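Local coordinates for esterase (uncultured bacterium FLS12, PDB 4RGY), which hydrolyses esters as a low-temperature-active alkaline esterase, with the fold of the alpha/beta-hydrolase superfamily, at residues P79-S84 against L125-Y130; T97-E102 against L133-R138. All blocks are in the same frame, centred on the assembly; numbering follows the deposited sequence.

Contact 1 of 2, residues P79-S84 against L125-Y130; sequences PAVHRS and LSMGGY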
loop_
_atom_site.group_PDB
_atom_site.type_symbol
_atom_site.label_atom_id
_atom_site.label_comp_id
_atom_site.label_asym_id
_atom_site.label_seq_id
_atom_site.Cartn_x
_atom_site.Cartn_y
_atom_site.Cartn_z
ATOM N N PRO A 79 -13.979 0.354 5.230
ATOM C CA PRO A 79 -13.316 1.367 6.054
ATOM C C PRO A 79 -12.846 0.819 7.394
ATOM O O PRO A 79 -13.050 -0.367 7.657
ATOM C CB PRO A 79 -14.433 2.346 6.305
ATOM C CG PRO A 79 -15.669 1.483 6.404
ATOM C CD PRO A 79 -15.436 0.326 5.453
ATOM N N ALA A 80 -12.199 1.668 8.191
ATOM C CA ALA A 80 -11.678 1.296 9.505
ATOM C C ALA A 80 -12.343 2.125 10.590
ATOM O O ALA A 80 -12.485 3.346 10.444
ATOM C CB ALA A 80 -10.174 1.504 9.541
ATOM N N VAL A 81 -12.745 1.479 11.685
ATOM C CA VAL A 81 -13.326 2.209 12.812
ATOM C C VAL A 81 -12.704 1.854 14.157
ATOM O O VAL A 81 -13.293 2.141 15.212
ATOM C CB VAL A 81 -14.855 2.027 12.912
ATOM C CG1 VAL A 81 -15.518 2.486 11.619
ATOM C CG2 VAL A 81 -15.207 0.569 13.226
ATOM N N HIS A 82 -11.531 1.227 14.123
ATOM C CA HIS A 82 -10.824 0.866 15.352
ATOM C C HIS A 82 -11.724 0.027 16.268
ATOM O O HIS A 82 -12.508 -0.775 15.760
ATOM C CB HIS A 82 -10.255 2.126 16.001
ATOM C CG HIS A 82 -9.430 2.927 15.045
ATOM N ND1 HIS A 82 -9.556 4.292 14.906
ATOM C CD2 HIS A 82 -8.507 2.539 14.132
ATOM C CE1 HIS A 82 -8.728 4.712 13.966
ATOM N NE2 HIS A 82 -8.082 3.667 13.480
ATOM N N ARG A 83 -11.631 0.180 17.587
ATOM C CA ARG A 83 -12.420 -0.652 18.494
ATOM C C ARG A 83 -13.619 0.132 19.028
ATOM O O ARG A 83 -13.854 0.195 20.235
ATOM C CB ARG A 83 -11.550 -1.190 19.637
ATOM C CG ARG A 83 -10.421 -2.117 19.184
ATOM C CD ARG A 83 -9.525 -2.516 20.357
ATOM N NE ARG A 83 -10.303 -3.174 21.407
ATOM C CZ ARG A 83 -10.472 -4.491 21.499
ATOM N NH1 ARG A 83 -9.888 -5.309 20.627
ATOM N NH2 ARG A 83 -11.212 -4.994 22.480
ATOM N N SER A 84 -14.393 0.710 18.115
ATOM C CA SER A 84 -15.426 1.678 18.481
ATOM C C SER A 84 -16.855 1.156 18.483
ATOM O O SER A 84 -17.760 1.854 18.925
ATOM C CB SER A 84 -15.391 2.822 17.491
ATOM O OG SER A 84 -15.778 2.368 16.208
ATOM N N LEU A 125 -19.235 -8.350 9.701
ATOM C CA LEU A 125 -19.116 -9.445 10.656
ATOM C C LEU A 125 -18.879 -8.899 12.064
ATOM O O LEU A 125 -18.344 -7.794 12.220
ATOM C CB LEU A 125 -18.043 -10.460 10.232
ATOM C CG LEU A 125 -16.530 -10.185 10.365
ATOM C CD1 LEU A 125 -16.116 -8.835 9.788
ATOM C CD2 LEU A 125 -16.018 -10.352 11.805
ATOM N N SER A 126 -19.292 -9.665 13.074
ATOM C CA SER A 126 -19.275 -9.252 14.483
ATOM C C SER A 126 -19.848 -7.890 14.784
ATOM O O SER A 126 -21.048 -7.571 14.638
ATOM C CB SER A 126 -17.839 -9.128 15.003
ATOM O OG SER A 126 -17.083 -10.305 14.793
ATOM N N MET A 127 -18.895 -7.125 15.287
ATOM C CA MET A 127 -18.976 -5.729 15.575
ATOM C C MET A 127 -19.530 -4.994 14.377
ATOM O O MET A 127 -20.337 -4.092 14.541
ATOM C CB MET A 127 -17.566 -5.239 15.905
ATOM C CG MET A 127 -17.537 -3.829 16.436
ATOM S SD MET A 127 -15.893 -3.201 16.843
ATOM C CE MET A 127 -15.285 -2.785 15.218
ATOM N N GLY A 128 -19.084 -5.382 13.179
ATOM C CA GLY A 128 -19.564 -4.787 11.945
ATOM C C GLY A 128 -20.942 -5.261 11.523
ATOM O O GLY A 128 -21.615 -4.589 10.737
ATOM N N GLY A 129 -21.356 -6.428 12.015
ATOM C CA GLY A 129 -22.727 -6.876 11.816
ATOM C C GLY A 129 -23.669 -6.027 12.660
ATOM O O GLY A 129 -24.749 -5.626 12.205
ATOM N N TYR A 130 -23.259 -5.742 13.890
ATOM C CA TYR A 130 -23.960 -4.771 14.727
ATOM C C TYR A 130 -24.012 -3.415 14.005
ATOM O O TYR A 130 -25.060 -2.770 13.893
ATOM C CB TYR A 130 -23.242 -4.630 16.080
ATOM C CG TYR A 130 -23.722 -3.435 16.871
ATOM C CD1 TYR A 130 -24.864 -3.521 17.659
ATOM C CD2 TYR A 130 -23.044 -2.219 16.828
ATOM C CE1 TYR A 130 -25.330 -2.430 18.368
ATOM C CE2 TYR A 130 -23.502 -1.119 17.529
ATOM C CZ TYR A 130 -24.638 -1.231 18.308
ATOM O OH TYR A 130 -25.088 -0.138 19.002
#
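The loop 79-84 stays well clear of the turn and helix start at 125-130: even Ser84 and Met127 have CA atoms 8.7 Å apart, and the side chain of Met127 spans the gap. Extended along its first two torsions and bent at chi3, 79°, it carries its methyl group into the curve of the loop. Met127 CE lies 3.5 Å from His82 O, a van der Waals contact with a carbonyl, and 3.9 Å from Val81 CG2. Val81 and Met127 run past each other in opposite senses, so the overlap of their side chains is mainly that of one methyl against the other. The loop is braced from within: Ser84 OG donates to Val81 O over 2.7 Å. The side chains of His82 and Arg83 set off from the backbone away from Met127, while the His82 carbonyl meets it. His82 ND1 hydrogen-bonds Tyr95 OH, the rings near perpendicular, and Arg83 pairs with Glu173 and, through NH1, with Gly15 O of a neighbouring subunit. Ser126 and Gly128, with Gly124 just before the segment, fit the GxSxG nucleophile elbow of alpha/beta hydrolases, Ser126 having the strained backbone expected there (phi 48°, psi -118°). Ser126 OG makes a weak hydrogen bond to His245 NE2, consistent with a catalytic triad. Met127, next to the probable nucleophile, thus packs on the loop through van der Waals contact of its methyl with a carbonyl oxygen and a valine methyl, without a polar bond across; His50 and Phe85 also lie against it.

Contact 2 of 2, residues T97-E102 against L133-R138; sequences TFISEE and LKLGMR
Leu135 projects from helix 133-138 onto Ser100 of helix 97-102, where the two backbones come nearest, 6.9 Å between the CA atoms. This is the tight part: Leu135 CD2 rests 3.6 Å from Ser100 CB and 3.8 Å from Ser100 CA, one methyl pressed against the helix surface itself. The other branch reaches less closely, Leu135 CD1 standing 4.3 Å from Ile99 CG1. The short serine side chain permits this approach, and its hydroxyl is turned back along its own helix: at chi1 67° Ser100 OG lies between the backbone N and the carbonyl carbon and bonds to Trp96 O. The buried polar group is thereby satisfied inside helix 95-110, and its carbon side meets the leucine. Lys134, a buried amine, sends NZ to Tyr86 O.

The solvent side is looser and polar, with exposed Glu101, in a salt bridge with Arg142, and partly exposed Arg138. On the flank turned from Leu135, Glu102 OE1 sits in plane at the edge of the Phe98 ring and bonds to Ser11 OG. The helix widens into a pi-type turn at 98-102, where Thr97 O accepts from both Glu101 N (3.0 Å) and Glu102 N (3.3 Å). By order and connection these are the helices called B and C in the alpha/beta-hydrolase fold, the latter following the nucleophile elbow. Between these segments the contact is carbon on carbon, and Trp96 adds to the same helix pair by packing on Leu135, Lys134 and Arg138; the helices meet here through fit, the polar ends of Ser100, Glu101 and Lys134 being bonded to Trp96, Arg142 and Tyr86.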
loop_
_atom_site.group_PDB
_atom_site.type_symbol
_atom_site.label_atom_id
_atom_site.label_comp_id
_atom_site.label_asym_id
_atom_site.label_seq_id
_atom_site.Cartn_x
_atom_site.Cartn_y
_atom_site.Cartn_z
ATOM N N THR A 97 -20.876 9.038 13.609
ATOM C CA THR A 97 -21.043 10.132 12.668
ATOM C C THR A 97 -20.109 9.916 11.473
ATOM O O THR A 97 -20.462 10.199 10.325
ATOM C CB THR A 97 -20.830 11.497 13.349
ATOM O OG1 THR A 97 -21.862 11.680 14.329
ATOM C CG2 THR A 97 -20.912 12.643 12.346
ATOM N N PHE A 98 -18.923 9.376 11.738
ATOM C CA PHE A 98 -18.003 9.033 10.668
ATOM C C PHE A 98 -18.613 7.987 9.729
ATOM O O PHE A 98 -18.696 8.200 8.511
ATOM C CB PHE A 98 -16.688 8.512 11.263
ATOM C CG PHE A 98 -15.740 7.944 10.241
ATOM C CD1 PHE A 98 -15.136 8.770 9.290
ATOM C CD2 PHE A 98 -15.443 6.585 10.235
ATOM C CE1 PHE A 98 -14.258 8.252 8.352
ATOM C CE2 PHE A 98 -14.559 6.060 9.301
ATOM C CZ PHE A 98 -13.966 6.896 8.358
ATOM N N ILE A 99 -19.033 6.847 10.273
ATOM C CA ILE A 99 -19.481 5.764 9.406
ATOM C C ILE A 99 -20.807 6.079 8.699
ATOM O O ILE A 99 -21.029 5.649 7.564
ATOM C CB ILE A 99 -19.541 4.399 10.147
ATOM C CG1 ILE A 99 -19.541 3.236 9.153
ATOM C CG2 ILE A 99 -20.755 4.317 11.090
ATOM C CD1 ILE A 99 -18.242 3.066 8.388
ATOM N N SER A 100 -21.676 6.843 9.356
ATOM C CA SER A 100 -23.022 7.065 8.820
ATOM C C SER A 100 -23.137 8.313 7.948
ATOM O O SER A 100 -24.076 8.429 7.156
ATOM C CB SER A 100 -24.047 7.140 9.959
ATOM O OG SER A 100 -23.846 8.300 10.754
ATOM N N GLU A 101 -22.193 9.241 8.086
ATOM C CA GLU A 101 -22.270 10.510 7.365
ATOM C C GLU A 101 -21.027 10.786 6.519
ATOM O O GLU A 101 -21.096 10.851 5.287
ATOM C CB GLU A 101 -22.515 11.671 8.336
ATOM C CG GLU A 101 -23.749 11.524 9.231
ATOM C CD GLU A 101 -25.049 11.707 8.476
ATOM O OE1 GLU A 101 -25.015 12.254 7.353
ATOM O OE2 GLU A 101 -26.107 11.304 9.005
ATOM N N GLU A 102 -19.883 10.959 7.177
ATOM C CA GLU A 102 -18.689 11.410 6.474
ATOM C C GLU A 102 -18.101 10.381 5.520
ATOM O O GLU A 102 -17.719 10.704 4.392
ATOM C CB GLU A 102 -17.612 11.864 7.450
ATOM C CG GLU A 102 -16.509 12.642 6.747
ATOM C CD GLU A 102 -15.330 12.940 7.634
ATOM O OE1 GLU A 102 -15.036 12.135 8.536
ATOM O OE2 GLU A 102 -14.682 13.984 7.413
ATOM N N LEU A 133 -26.507 -3.496 10.915
ATOM C CA LEU A 133 -27.915 -3.458 11.296
ATOM C C LEU A 133 -28.285 -2.131 11.962
ATOM O O LEU A 133 -29.402 -1.645 11.790
ATOM C CB LEU A 133 -28.290 -4.649 12.181
ATOM C CG LEU A 133 -28.185 -6.019 11.516
ATOM C CD1 LEU A 133 -28.688 -7.082 12.457
ATOM C CD2 LEU A 133 -28.968 -6.047 10.210
ATOM N N LYS A 134 -27.354 -1.533 12.698
ATOM C CA LYS A 134 -27.573 -0.196 13.235
ATOM C C LYS A 134 -27.791 0.825 12.113
ATOM O O LYS A 134 -28.721 1.631 12.160
ATOM C CB LYS A 134 -26.414 0.215 14.144
ATOM C CG LYS A 134 -26.617 1.552 14.833
ATOM C CD LYS A 134 -25.382 1.928 15.653
ATOM C CE LYS A 134 -25.460 3.341 16.204
ATOM N NZ LYS A 134 -24.164 3.767 16.843
ATOM N N LEU A 135 -26.934 0.781 11.097
ATOM C CA LEU A 135 -27.102 1.643 9.931
ATOM C C LEU A 135 -28.443 1.405 9.242
ATOM O O LEU A 135 -29.164 2.359 8.940
ATOM C CB LEU A 135 -25.955 1.436 8.941
ATOM C CG LEU A 135 -24.658 2.139 9.361
ATOM C CD1 LEU A 135 -23.495 1.559 8.569
ATOM C CD2 LEU A 135 -24.727 3.652 9.157
ATOM N N GLY A 136 -28.786 0.140 9.013
ATOM C CA GLY A 136 -30.007 -0.180 8.299
ATOM C C GLY A 136 -31.254 0.237 9.059
ATOM O O GLY A 136 -32.245 0.652 8.448
ATOM N N MET A 137 -31.212 0.139 10.382
ATOM C CA MET A 137 -32.395 0.427 11.189
ATOM C C MET A 137 -32.476 1.877 11.683
ATOM O O MET A 137 -33.562 2.359 12.033
ATOM C CB MET A 137 -32.522 -0.579 12.338
ATOM C CG MET A 137 -32.751 -2.008 11.839
ATOM S SD MET A 137 -33.315 -3.112 13.149
ATOM C CE MET A 137 -31.809 -3.364 14.059
ATOM N N ARG A 138 -31.342 2.574 11.721
ATOM C CA ARG A 138 -31.341 4.000 12.047
ATOM C C ARG A 138 -31.577 4.822 10.791
ATOM O O ARG A 138 -32.204 5.886 10.842
ATOM C CB ARG A 138 -30.028 4.422 12.721
ATOM C CG ARG A 138 -29.837 3.878 14.130
ATOM C CD ARG A 138 -30.564 4.726 15.181
ATOM N NE ARG A 138 -29.922 6.033 15.318
ATOM C CZ ARG A 138 -28.874 6.274 16.101
ATOM N NH1 ARG A 138 -28.364 5.300 16.851
ATOM N NH2 ARG A 138 -28.337 7.492 16.135
#

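Overall arrangement
From the N terminus, the chain leaves strand 75-79 through the loop 79-84, runs back through helix 95-110, then forward along strand 120-125, a beta-alpha-beta crossover, and turns at 125-130 into helix 127-138. Contact 1 closes a loop with 40 residues between its segments and contact 2 one with 30; since their segments alternate, the two cross rather than nest. Both end on helix 127-138, contact 1 at its start and contact 2 further along. Their centres are about 12 Å apart and they touch, Pro79 CG lying 3.6 Å from Ile99 CD1. Together they tie the loop after strand 75-79 and helix 95-110 to the helix that follows the probable nucleophile.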